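PDB 5IM3: ribonucleoside-diphosphate reductase from Pseudomonas aeruginosa, which probably catalyses the reduction of ribonucleoside diphosphates to the deoxyribonucleotides needed for DNA synthesis, and binds the nucleotide dATP. Local coordinates for residues H458-E462 with L538-V542; F464-R468 with M481-N485; P488-R494 with F520-E525; V578-H582 with L592-K596. All coordinates share one frame. Residues are numbered along the deposited sequence.

Contact 1. Residues H458-E462 with L538-V542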
loop_
_atom_site.group_PDB
_atom_site.type_symbol
_atom_site.label_atom_id
_atom_site.label_comp_id
_atom_site.label_asym_id
_atom_site.label_seq_id
_atom_site.Cartn_x
_atom_site.Cartn_y
_atom_site.Cartn_z
ATOM N N HIS A 458 13.955 -32.553 1.309
ATOM C CA HIS A 458 12.891 -33.288 0.640
ATOM C C HIS A 458 12.317 -32.464 -0.507
ATOM O O HIS A 458 12.045 -31.270 -0.360
ATOM C CB HIS A 458 11.795 -33.636 1.646
ATOM C CG HIS A 458 10.855 -34.706 1.186
ATOM N ND1 HIS A 458 9.839 -34.470 0.286
ATOM C CD2 HIS A 458 10.761 -36.014 1.523
ATOM C CE1 HIS A 458 9.166 -35.588 0.080
ATOM N NE2 HIS A 458 9.704 -36.540 0.820
ATOM N N LEU A 459 12.125 -33.112 -1.656
ATOM C CA LEU A 459 11.731 -32.386 -2.857
ATOM C C LEU A 459 10.345 -31.760 -2.754
ATOM O O LEU A 459 10.044 -30.832 -3.512
ATOM C CB LEU A 459 11.794 -33.309 -4.074
ATOM C CG LEU A 459 12.865 -32.919 -5.089
ATOM C CD1 LEU A 459 12.919 -33.948 -6.196
ATOM C CD2 LEU A 459 12.589 -31.537 -5.657
ATOM N N ASP A 460 9.502 -32.227 -1.838
ATOM C CA ASP A 460 8.192 -31.627 -1.630
ATOM C C ASP A 460 8.217 -30.509 -0.589
ATOM O O ASP A 460 7.152 -30.006 -0.215
ATOM C CB ASP A 460 7.176 -32.697 -1.215
ATOM C CG ASP A 460 6.909 -33.714 -2.315
ATOM O OD1 ASP A 460 7.058 -33.374 -3.507
ATOM O OD2 ASP A 460 6.538 -34.856 -1.978
ATOM N N ILE A 461 9.402 -30.086 -0.140
ATOM C CA ILE A 461 9.480 -29.177 1.002
ATOM C C ILE A 461 8.764 -27.863 0.710
ATOM O O ILE A 461 8.106 -27.297 1.590
ATOM C CB ILE A 461 10.948 -28.937 1.409
ATOM C CG1 ILE A 461 11.017 -28.129 2.710
ATOM C CG2 ILE A 461 11.716 -28.210 0.310
ATOM C CD1 ILE A 461 10.407 -28.838 3.909
ATOM N N GLU A 462 8.877 -27.355 -0.522
ATOM C CA GLU A 462 8.296 -26.052 -0.838
ATOM C C GLU A 462 6.776 -26.085 -0.731
ATOM O O GLU A 462 6.165 -25.175 -0.160
ATOM C CB GLU A 462 8.739 -25.600 -2.233
ATOM C CG GLU A 462 10.224 -25.278 -2.321
ATOM C CD GLU A 462 10.697 -25.037 -3.740
ATOM O OE1 GLU A 462 10.367 -25.852 -4.629
ATOM O OE2 GLU A 462 11.399 -24.028 -3.970
ATOM N N LEU A 538 16.716 -36.292 -10.816
ATOM C CA LEU A 538 15.616 -35.662 -10.089
ATOM C C LEU A 538 16.184 -34.882 -8.910
ATOM O O LEU A 538 16.489 -35.450 -7.860
ATOM C CB LEU A 538 14.611 -36.710 -9.630
ATOM C CG LEU A 538 13.388 -36.171 -8.883
ATOM C CD1 LEU A 538 12.595 -35.209 -9.758
ATOM C CD2 LEU A 538 12.507 -37.313 -8.407
ATOM N N HIS A 539 16.319 -33.569 -9.078
ATOM C CA HIS A 539 16.824 -32.713 -8.014
ATOM C C HIS A 539 16.492 -31.263 -8.338
ATOM O O HIS A 539 16.129 -30.920 -9.466
ATOM C CB HIS A 539 18.333 -32.891 -7.819
ATOM C CG HIS A 539 19.158 -32.300 -8.918
ATOM N ND1 HIS A 539 19.306 -32.906 -10.146
ATOM C CD2 HIS A 539 19.883 -31.158 -8.972
ATOM C CE1 HIS A 539 20.085 -32.163 -10.910
ATOM N NE2 HIS A 539 20.449 -31.097 -10.222
ATOM N N LYS A 540 16.622 -30.416 -7.321
ATOM C CA LYS A 540 16.399 -28.982 -7.443
ATOM C C LYS A 540 17.438 -28.254 -6.608
ATOM O O LYS A 540 17.605 -28.561 -5.423
ATOM C CB LYS A 540 15.000 -28.583 -6.968
ATOM C CG LYS A 540 13.985 -28.374 -8.075
ATOM C CD LYS A 540 12.774 -27.585 -7.579
ATOM C CE LYS A 540 13.145 -26.149 -7.221
ATOM N NZ LYS A 540 11.952 -25.310 -6.936
ATOM N N VAL A 541 18.123 -27.292 -7.216
ATOM C CA VAL A 541 19.103 -26.472 -6.517
ATOM C C VAL A 541 18.473 -25.120 -6.218
ATOM O O VAL A 541 17.970 -24.441 -7.124
ATOM C CB VAL A 541 20.391 -26.307 -7.337
ATOM C CG1 VAL A 541 21.408 -25.490 -6.554
ATOM C CG2 VAL A 541 20.963 -27.670 -7.708
ATOM N N VAL A 542 18.500 -24.733 -4.946
ATOM C CA VAL A 542 18.010 -23.441 -4.493
ATOM C C VAL A 542 19.100 -22.791 -3.651
ATOM O O VAL A 542 20.093 -23.420 -3.279
ATOM C CB VAL A 542 16.701 -23.566 -3.687
ATOM C CG1 VAL A 542 15.622 -24.225 -4.528
ATOM C CG2 VAL A 542 16.932 -24.366 -2.405
#
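Leu459 is the main apolar side chain of this contact. Its chi1 of -114° lies between the m and t wells. In this pose CD1 reaches 3.5 Å from CG of Leu538, and CD2 lies 4.0 Å from CB of Lys540. Leu538 meets it in the t,p rotamer. The CA-to-CB bond of Leu538 runs sideways, yet the end of its side chain comes nearer. Lys540 is bent by an unusual chi1 of -100° and a p chi3. This brings NZ to OE1 of Glu462 at 2.9 Å, a salt bridge with a hydrogen bond. A weak second bond runs from NZ to Glu462 OE2 at 3.3 Å. The other segment is shaped by a type I turn from His458 to Ile461, where Ile461 N bonds to His458 O at 2.9 Å. The t rotamer of His458 lets its ND1 accept from Asp460 N at 3.1 Å, while its NE2 bonds to the backbone of Val409, a residue of a dATP pocket. The contact joins the start of helix 461-465 to strand 539-543 at the protein surface. That strand pairs antiparallel with strand 500-504, whose Leu503 also touches Leu459.

Contact 2. Residues F464-R468 with M481-N485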
loop_
_atom_site.group_PDB
_atom_site.type_symbol
_atom_site.label_atom_id
_atom_site.label_comp_id
_atom_site.label_asym_id
_atom_site.label_seq_id
_atom_site.Cartn_x
_atom_site.Cartn_y
_atom_site.Cartn_z
ATOM N N PHE A 464 5.286 -28.163 1.143
ATOM C CA PHE A 464 5.062 -28.435 2.564
ATOM C C PHE A 464 4.951 -27.145 3.368
ATOM O O PHE A 464 4.095 -27.027 4.250
ATOM C CB PHE A 464 6.205 -29.303 3.097
ATOM C CG PHE A 464 6.010 -29.806 4.505
ATOM C CD1 PHE A 464 5.199 -30.899 4.762
ATOM C CD2 PHE A 464 6.685 -29.216 5.566
ATOM C CE1 PHE A 464 5.040 -31.380 6.053
ATOM C CE2 PHE A 464 6.529 -29.691 6.859
ATOM C CZ PHE A 464 5.705 -30.776 7.101
ATOM N N LEU A 465 5.811 -26.165 3.078
ATOM C CA LEU A 465 5.822 -24.929 3.851
ATOM C C LEU A 465 4.513 -24.162 3.742
ATOM O O LEU A 465 4.224 -23.336 4.613
ATOM C CB LEU A 465 6.975 -24.026 3.399
ATOM C CG LEU A 465 8.383 -24.620 3.426
ATOM C CD1 LEU A 465 9.394 -23.585 2.967
ATOM C CD2 LEU A 465 8.746 -25.127 4.801
ATOM N N GLU A 466 3.717 -24.413 2.705
ATOM C CA GLU A 466 2.533 -23.609 2.431
ATOM C C GLU A 466 1.240 -24.305 2.821
ATOM O O GLU A 466 0.158 -23.772 2.556
ATOM C CB GLU A 466 2.479 -23.232 0.950
ATOM C CG GLU A 466 3.717 -22.521 0.447
ATOM C CD GLU A 466 3.454 -21.747 -0.831
ATOM O OE1 GLU A 466 4.293 -20.896 -1.196
ATOM O OE2 GLU A 466 2.400 -21.977 -1.461
ATOM N N LEU A 467 1.324 -25.475 3.456
ATOM C CA LEU A 467 0.128 -26.261 3.740
ATOM C C LEU A 467 -0.876 -25.532 4.625
ATOM O O LEU A 467 -2.056 -25.895 4.615
ATOM C CB LEU A 467 0.524 -27.587 4.394
ATOM C CG LEU A 467 1.154 -28.640 3.479
ATOM C CD1 LEU A 467 1.687 -29.812 4.291
ATOM C CD2 LEU A 467 0.142 -29.127 2.449
ATOM N N ARG A 468 -0.454 -24.521 5.386
ATOM C CA ARG A 468 -1.344 -23.851 6.328
ATOM C C ARG A 468 -1.714 -22.431 5.899
ATOM O O ARG A 468 -2.221 -21.656 6.716
ATOM C CB ARG A 468 -0.718 -23.841 7.722
ATOM C CG ARG A 468 -0.545 -25.235 8.332
ATOM C CD ARG A 468 -1.884 -25.901 8.627
ATOM N NE ARG A 468 -2.673 -25.130 9.586
ATOM C CZ ARG A 468 -2.742 -25.379 10.890
ATOM N NH1 ARG A 468 -2.081 -26.401 11.423
ATOM N NH2 ARG A 468 -3.489 -24.607 11.667
ATOM N N MET A 481 -4.054 -30.060 10.300
ATOM C CA MET A 481 -2.851 -30.824 10.587
ATOM C C MET A 481 -1.707 -29.860 10.840
ATOM O O MET A 481 -1.565 -28.856 10.135
ATOM C CB MET A 481 -2.499 -31.757 9.414
ATOM C CG MET A 481 -1.339 -32.702 9.676
ATOM S SD MET A 481 -0.766 -33.542 8.185
ATOM C CE MET A 481 0.150 -32.216 7.404
ATOM N N ASN A 482 -0.900 -30.159 11.848
ATOM C CA ASN A 482 0.284 -29.363 12.123
ATOM C C ASN A 482 1.450 -29.854 11.270
ATOM O O ASN A 482 1.469 -30.989 10.790
ATOM C CB ASN A 482 0.650 -29.417 13.612
ATOM C CG ASN A 482 -0.377 -28.720 14.503
ATOM O OD1 ASN A 482 -0.878 -29.305 15.464
ATOM N ND2 ASN A 482 -0.686 -27.470 14.192
ATOM N N THR A 483 2.426 -28.971 11.082
ATOM C CA THR A 483 3.608 -29.260 10.289
ATOM C C THR A 483 4.835 -28.764 11.036
ATOM O O THR A 483 4.762 -27.796 11.801
ATOM C CB THR A 483 3.543 -28.582 8.906
ATOM O OG1 THR A 483 3.366 -27.177 9.081
ATOM C CG2 THR A 483 2.390 -29.129 8.071
ATOM N N ALA A 484 5.969 -29.428 10.806
ATOM C CA ALA A 484 7.227 -28.997 11.400
ATOM C C ALA A 484 8.379 -29.332 10.466
ATOM O O ALA A 484 8.366 -30.369 9.803
ATOM C CB ALA A 484 7.460 -29.646 12.767
ATOM N N ASN A 485 9.372 -28.445 10.426
ATOM C CA ASN A 485 10.602 -28.699 9.692
ATOM C C ASN A 485 11.548 -29.572 10.510
ATOM O O ASN A 485 11.753 -29.341 11.705
ATOM C CB ASN A 485 11.303 -27.384 9.344
ATOM C CG ASN A 485 10.562 -26.581 8.292
ATOM O OD1 ASN A 485 10.082 -25.476 8.560
ATOM N ND2 ASN A 485 10.485 -27.120 7.081
HETATM O O HOH W 1 2.991 -25.851 6.675
#
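Van der Waals packing makes up much of this contact. The side chain of Phe464 reaches the strand, with CZ 3.6 Å from CB of Thr483 and CE2 3.5 Å from the carbonyl O of Ala484. CD1 of Leu467 is 3.9 Å from CG2 of Thr483 and 4.2 Å from CE of Met481. CD2 of Leu465 touches the amide ND2 of Asn485 at 3.5 Å. One direct hydrogen bond adds to this: Arg468 NH1 donates to the carbonyl O of Met481 at 2.8 Å, meeting it at the edge of the guanidinium. A buried water forms a bridge. It donates to Phe464 O at 2.9 Å and bonds to Thr483 OG1 at 2.8 Å. Together these contacts seat the end of helix 461-465 against strand 482-487, the second strand of a beta-alpha-beta unit in the barrel domain. Strand 482-487 runs parallel to strands 450-455 and 562-565, which flank it. Helix 544-558 packs on Leu465 and Asn485, and helix 427-440 on Leu467 and Met481.

Contact 3. Residues P488-R494 with F520-E525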
loop_
_atom_site.group_PDB
_atom_site.type_symbol
_atom_site.label_atom_id
_atom_site.label_comp_id
_atom_site.label_asym_id
_atom_site.label_seq_id
_atom_site.Cartn_x
_atom_site.Cartn_y
_atom_site.Cartn_z
ATOM N N PRO A 488 18.393 -30.365 9.099
ATOM C CA PRO A 488 19.770 -30.789 9.378
ATOM C C PRO A 488 20.678 -29.595 9.626
ATOM O O PRO A 488 20.460 -28.498 9.110
ATOM C CB PRO A 488 20.182 -31.539 8.103
ATOM C CG PRO A 488 18.921 -31.726 7.306
ATOM C CD PRO A 488 18.017 -30.614 7.697
ATOM N N ASP A 489 21.722 -29.831 10.427
ATOM C CA ASP A 489 22.703 -28.783 10.697
ATOM C C ASP A 489 23.280 -28.222 9.405
ATOM O O ASP A 489 23.548 -27.019 9.308
ATOM C CB ASP A 489 23.828 -29.329 11.579
ATOM C CG ASP A 489 23.468 -29.341 13.053
ATOM O OD1 ASP A 489 22.291 -29.091 13.386
ATOM O OD2 ASP A 489 24.365 -29.605 13.880
ATOM N N LEU A 490 23.476 -29.079 8.401
ATOM C CA LEU A 490 24.128 -28.643 7.172
ATOM C C LEU A 490 23.337 -27.537 6.491
ATOM O O LEU A 490 23.922 -26.613 5.916
ATOM C CB LEU A 490 24.312 -29.831 6.227
ATOM C CG LEU A 490 25.115 -29.571 4.954
ATOM C CD1 LEU A 490 26.543 -29.179 5.287
ATOM C CD2 LEU A 490 25.097 -30.800 4.068
ATOM N N PHE A 491 22.005 -27.606 6.544
ATOM C CA PHE A 491 21.198 -26.551 5.942
ATOM C C PHE A 491 21.474 -25.212 6.613
ATOM O O PHE A 491 21.695 -24.201 5.939
ATOM C CB PHE A 491 19.712 -26.894 6.025
ATOM C CG PHE A 491 18.814 -25.770 5.583
ATOM C CD1 PHE A 491 18.640 -25.490 4.236
ATOM C CD2 PHE A 491 18.155 -24.985 6.512
ATOM C CE1 PHE A 491 17.821 -24.450 3.828
ATOM C CE2 PHE A 491 17.335 -23.942 6.108
ATOM C CZ PHE A 491 17.167 -23.678 4.764
ATOM N N MET A 492 21.462 -25.187 7.948
ATOM C CA MET A 492 21.778 -23.957 8.665
ATOM C C MET A 492 23.192 -23.486 8.348
ATOM O O MET A 492 23.439 -22.281 8.229
ATOM C CB MET A 492 21.611 -24.167 10.169
ATOM C CG MET A 492 20.208 -24.581 10.597
ATOM S SD MET A 492 18.931 -23.392 10.150
ATOM C CE MET A 492 19.508 -21.922 11.006
ATOM N N LYS A 493 24.137 -24.422 8.214
ATOM C CA LYS A 493 25.485 -24.050 7.796
ATOM C C LYS A 493 25.462 -23.328 6.454
ATOM O O LYS A 493 26.172 -22.334 6.262
ATOM C CB LYS A 493 26.376 -25.290 7.715
ATOM C CG LYS A 493 26.762 -25.891 9.057
ATOM C CD LYS A 493 27.731 -27.051 8.864
ATOM C CE LYS A 493 28.196 -27.639 10.188
ATOM N NZ LYS A 493 29.161 -28.758 9.990
ATOM N N ARG A 494 24.653 -23.818 5.511
ATOM C CA ARG A 494 24.569 -23.177 4.203
ATOM C C ARG A 494 23.886 -21.817 4.291
ATOM O O ARG A 494 24.198 -20.917 3.505
ATOM C CB ARG A 494 23.829 -24.089 3.222
ATOM C CG ARG A 494 24.522 -25.424 2.964
ATOM C CD ARG A 494 25.748 -25.270 2.071
ATOM N NE ARG A 494 26.469 -26.531 1.900
ATOM C CZ ARG A 494 26.154 -27.467 1.009
ATOM N NH1 ARG A 494 25.118 -27.300 0.195
ATOM N NH2 ARG A 494 26.873 -28.578 0.933
ATOM N N PHE A 520 26.013 -37.682 7.825
ATOM C CA PHE A 520 25.030 -37.131 6.899
ATOM C C PHE A 520 25.669 -36.131 5.945
ATOM O O PHE A 520 25.405 -36.160 4.739
ATOM C CB PHE A 520 23.886 -36.465 7.663
ATOM C CG PHE A 520 22.990 -35.624 6.792
ATOM C CD1 PHE A 520 21.906 -36.189 6.141
ATOM C CD2 PHE A 520 23.239 -34.271 6.613
ATOM C CE1 PHE A 520 21.084 -35.419 5.335
ATOM C CE2 PHE A 520 22.421 -33.502 5.809
ATOM C CZ PHE A 520 21.342 -34.079 5.170
ATOM N N GLU A 521 26.515 -35.241 6.468
ATOM C CA GLU A 521 27.049 -34.158 5.651
ATOM C C GLU A 521 27.978 -34.687 4.569
ATOM O O GLU A 521 27.993 -34.164 3.448
ATOM C CB GLU A 521 27.770 -33.146 6.542
ATOM C CG GLU A 521 26.871 -32.550 7.616
ATOM C CD GLU A 521 27.474 -31.333 8.290
ATOM O OE1 GLU A 521 28.584 -30.915 7.896
ATOM O OE2 GLU A 521 26.833 -30.794 9.217
ATOM N N GLU A 522 28.761 -35.720 4.884
ATOM C CA GLU A 522 29.590 -36.358 3.866
ATOM C C GLU A 522 28.725 -37.016 2.799
ATOM O O GLU A 522 28.927 -36.802 1.596
ATOM C CB GLU A 522 30.517 -37.385 4.519
ATOM C CG GLU A 522 31.230 -38.301 3.530
ATOM C CD GLU A 522 32.177 -39.267 4.204
ATOM O OE1 GLU A 522 32.476 -39.069 5.402
ATOM O OE2 GLU A 522 32.616 -40.227 3.534
ATOM N N ARG A 523 27.752 -37.824 3.223
ATOM C CA ARG A 523 26.900 -38.516 2.264
ATOM C C ARG A 523 26.059 -37.529 1.467
ATOM O O ARG A 523 25.820 -37.731 0.272
ATOM C CB ARG A 523 26.009 -39.526 2.992
ATOM C CG ARG A 523 25.254 -40.488 2.077
ATOM C CD ARG A 523 26.204 -41.333 1.249
ATOM N NE ARG A 523 25.501 -42.325 0.443
ATOM C CZ ARG A 523 26.078 -43.058 -0.502
ATOM N NH1 ARG A 523 27.370 -42.910 -0.760
ATOM N NH2 ARG A 523 25.365 -43.943 -1.191
ATOM N N TYR A 524 25.606 -36.449 2.109
ATOM C CA TYR A 524 24.810 -35.455 1.401
ATOM C C TYR A 524 25.637 -34.735 0.344
ATOM O O TYR A 524 25.152 -34.484 -0.764
ATOM C CB TYR A 524 24.222 -34.442 2.383
ATOM C CG TYR A 524 23.404 -33.375 1.697
ATOM C CD1 TYR A 524 22.031 -33.512 1.554
ATOM C CD2 TYR A 524 24.006 -32.233 1.178
ATOM C CE1 TYR A 524 21.282 -32.541 0.921
ATOM C CE2 TYR A 524 23.267 -31.261 0.543
ATOM C CZ TYR A 524 21.905 -31.418 0.416
ATOM O OH TYR A 524 21.165 -30.446 -0.215
ATOM N N GLU A 525 26.876 -34.367 0.678
ATOM C CA GLU A 525 27.735 -33.718 -0.304
ATOM C C GLU A 525 28.096 -34.669 -1.440
ATOM O O GLU A 525 28.294 -34.226 -2.576
ATOM C CB GLU A 525 28.990 -33.175 0.381
ATOM C CG GLU A 525 28.721 -31.964 1.271
ATOM C CD GLU A 525 29.960 -31.466 1.995
ATOM O OE1 GLU A 525 31.008 -32.143 1.927
ATOM O OE2 GLU A 525 29.884 -30.394 2.631
HETATM O O HOH W 2 23.805 -32.000 9.061
#
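Leu490 forms the apolar centre of a helix-helix packing on the barrel domain. Its CD2 lies 3.4 Å from CD2 of Tyr524, and its CB is 4.2 Å from CE2 of Phe520, at the edge of that ring. CB of Pro488, the N-cap residue of helix 489-496, is 3.8 Å from the same Phe520 CE2. The short axes of 489-494 and 520-525 approach to 10.9 Å, with 69° between their directions. The helices are steeply inclined to each other. Their backbones come closest where Leu490 CA lies 6.4 Å from Glu521 CA. CD1 of Leu490 also rests 3.7 Å from OE1 of Glu521, where the apolar patch gives way to charge. Tyr524 continues outward: its ring stacks on Trp501 and its hydroxyl bonds to the backbone of Thr502. At the polar edge Arg494 and Glu525 form a long ion pair, with NH2 and OE2 3.9 Å apart. Arg494 has stronger partners in Ser500 and Glu528. Lys493 makes the tighter salt bridge, from NZ to Glu521 OE1 at 3.1 Å, with a weak bond to OE2 at 3.2 Å. A water completes this edge: it accepts from Leu490 N at 3.0 Å and donates to Glu521 OE2 at 3.3 Å.

Contact 4. Residues V578-H582 with L592-K596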
loop_
_atom_site.group_PDB
_atom_site.type_symbol
_atom_site.label_atom_id
_atom_site.label_comp_id
_atom_site.label_asym_id
_atom_site.label_seq_id
_atom_site.Cartn_x
_atom_site.Cartn_y
_atom_site.Cartn_z
ATOM N N VAL A 578 20.735 -48.135 18.906
ATOM C CA VAL A 578 19.670 -49.094 18.646
ATOM C C VAL A 578 18.588 -48.469 17.773
ATOM O O VAL A 578 17.580 -49.115 17.468
ATOM C CB VAL A 578 19.093 -49.620 19.977
ATOM C CG1 VAL A 578 18.210 -48.571 20.646
ATOM C CG2 VAL A 578 18.341 -50.921 19.775
ATOM N N GLY A 579 18.783 -47.223 17.355
ATOM C CA GLY A 579 17.804 -46.581 16.499
ATOM C C GLY A 579 18.183 -45.150 16.191
ATOM O O GLY A 579 19.272 -44.681 16.531
ATOM N N VAL A 580 17.246 -44.462 15.543
ATOM C CA VAL A 580 17.427 -43.098 15.062
ATOM C C VAL A 580 16.184 -42.296 15.418
ATOM O O VAL A 580 15.061 -42.809 15.352
ATOM C CB VAL A 580 17.679 -43.070 13.534
ATOM C CG1 VAL A 580 17.610 -41.642 12.981
ATOM C CG2 VAL A 580 19.024 -43.709 13.196
ATOM N N VAL A 581 16.384 -41.037 15.803
ATOM C CA VAL A 581 15.271 -40.118 16.026
ATOM C C VAL A 581 14.854 -39.538 14.681
ATOM O O VAL A 581 15.629 -38.832 14.028
ATOM C CB VAL A 581 15.652 -39.003 17.009
ATOM C CG1 VAL A 581 14.430 -38.148 17.336
ATOM C CG2 VAL A 581 16.260 -39.589 18.271
ATOM N N HIS A 582 13.620 -39.824 14.272
ATOM C CA HIS A 582 13.136 -39.447 12.954
ATOM C C HIS A 582 12.314 -38.170 12.965
ATOM O O HIS A 582 12.089 -37.583 11.899
ATOM C CB HIS A 582 12.300 -40.587 12.363
ATOM C CG HIS A 582 13.107 -41.789 11.976
ATOM N ND1 HIS A 582 12.820 -43.057 12.431
ATOM C CD2 HIS A 582 14.188 -41.915 11.172
ATOM C CE1 HIS A 582 13.694 -43.912 11.931
ATOM N NE2 HIS A 582 14.534 -43.245 11.161
ATOM N N LEU A 592 12.547 -39.423 20.665
ATOM C CA LEU A 592 12.631 -40.866 20.835
ATOM C C LEU A 592 12.723 -41.552 19.475
ATOM O O LEU A 592 12.238 -41.035 18.466
ATOM C CB LEU A 592 11.414 -41.397 21.601
ATOM C CG LEU A 592 11.200 -40.850 23.015
ATOM C CD1 LEU A 592 9.870 -41.338 23.571
ATOM C CD2 LEU A 592 12.343 -41.250 23.935
ATOM N N ASN A 593 13.344 -42.731 19.465
ATOM C CA ASN A 593 13.506 -43.501 18.238
ATOM C C ASN A 593 12.179 -44.091 17.772
ATOM O O ASN A 593 11.295 -44.410 18.571
ATOM C CB ASN A 593 14.507 -44.638 18.440
ATOM C CG ASN A 593 15.917 -44.145 18.681
ATOM O OD1 ASN A 593 16.238 -42.986 18.426
ATOM N ND2 ASN A 593 16.774 -45.035 19.168
ATOM N N THR A 594 12.056 -44.254 16.455
ATOM C CA THR A 594 10.921 -44.941 15.854
ATOM C C THR A 594 11.418 -45.859 14.749
ATOM O O THR A 594 12.488 -45.642 14.176
ATOM C CB THR A 594 9.892 -43.958 15.275
ATOM O OG1 THR A 594 10.557 -42.981 14.465
ATOM C CG2 THR A 594 9.133 -43.259 16.395
ATOM N N ASN A 595 10.639 -46.896 14.460
ATOM C CA ASN A 595 10.920 -47.741 13.308
ATOM C C ASN A 595 9.680 -48.566 12.983
ATOM O O ASN A 595 8.596 -48.343 13.530
ATOM C CB ASN A 595 12.152 -48.627 13.548
ATOM C CG ASN A 595 11.961 -49.619 14.681
ATOM O OD1 ASN A 595 10.930 -50.292 14.779
ATOM N ND2 ASN A 595 12.968 -49.722 15.539
ATOM N N LYS A 596 9.862 -49.517 12.069
ATOM C CA LYS A 596 8.801 -50.408 11.620
ATOM C C LYS A 596 8.020 -51.011 12.789
ATOM O O LYS A 596 6.803 -51.207 12.699
ATOM C CB LYS A 596 9.450 -51.498 10.761
ATOM C CG LYS A 596 8.540 -52.501 10.108
ATOM C CD LYS A 596 9.331 -53.334 9.085
ATOM C CE LYS A 596 10.411 -54.205 9.735
ATOM N NZ LYS A 596 9.842 -55.429 10.355
HETATM O O HOH W 3 15.040 -47.844 18.959
HETATM O O HOH W 4 18.516 -42.521 19.124
HETATM O O HOH W 5 11.400 -40.847 15.693
#
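Neither segment forms a regular helix or strand, although most of their backbone is extended. They come closest at Val581 and Asn593, whose CA atoms are 4.4 Å apart. There the CA of Asn593 makes a CA-H...O contact with Val580 O at 3.4 Å. Gly579 leaves room for the side-chain amide of Asn593: a CB here would clash with ND2, and the CA of Gly579 lies 3.3 Å from ND2 of Asn593. The Asn593 amide turns into the first segment: OD1 is 3.4 Å from CG2 of Val581 and accepts from a water at 2.4 Å, and ND2 bonds to Gln575 O. His582 ND1 and Thr594 OG1 share a hydrogen bond of 3.0 Å, while His582 NE2 is held by Asp514. A second water accepts from His582 N at 2.8 Å, donates to Leu592 O at 2.9 Å and bonds to Thr594 OG1 at 2.6 Å. Thr594 also packs on strands 373-377 and 600-608 of the barrel. The contact thus closes the base of a nine-residue loop between helix 566-571 and strand 600-608. This is consistent with the finger loop that enters the barrel in ribonucleotide reductases.

All four contacts lie in the barrel domain. The chain opens contact 1 at 458-462, at the start of helix 461-465. Contact 2 begins on the same helix and closes a short loop when the chain returns along strand 482-487. Helix 489-496 follows at once and starts contact 3, which closes at helix 517-532. The chain then enters strand 539-543 and closes contact 1. Contacts 2 and 3 therefore follow in series within the span of contact 1, and none cross. Contacts 1 and 2 touch through Ile461 and Asn485. Contact 4 comes later and ties two loop segments beside the barrel strands, about 20 Å from contact 3, centre to centre.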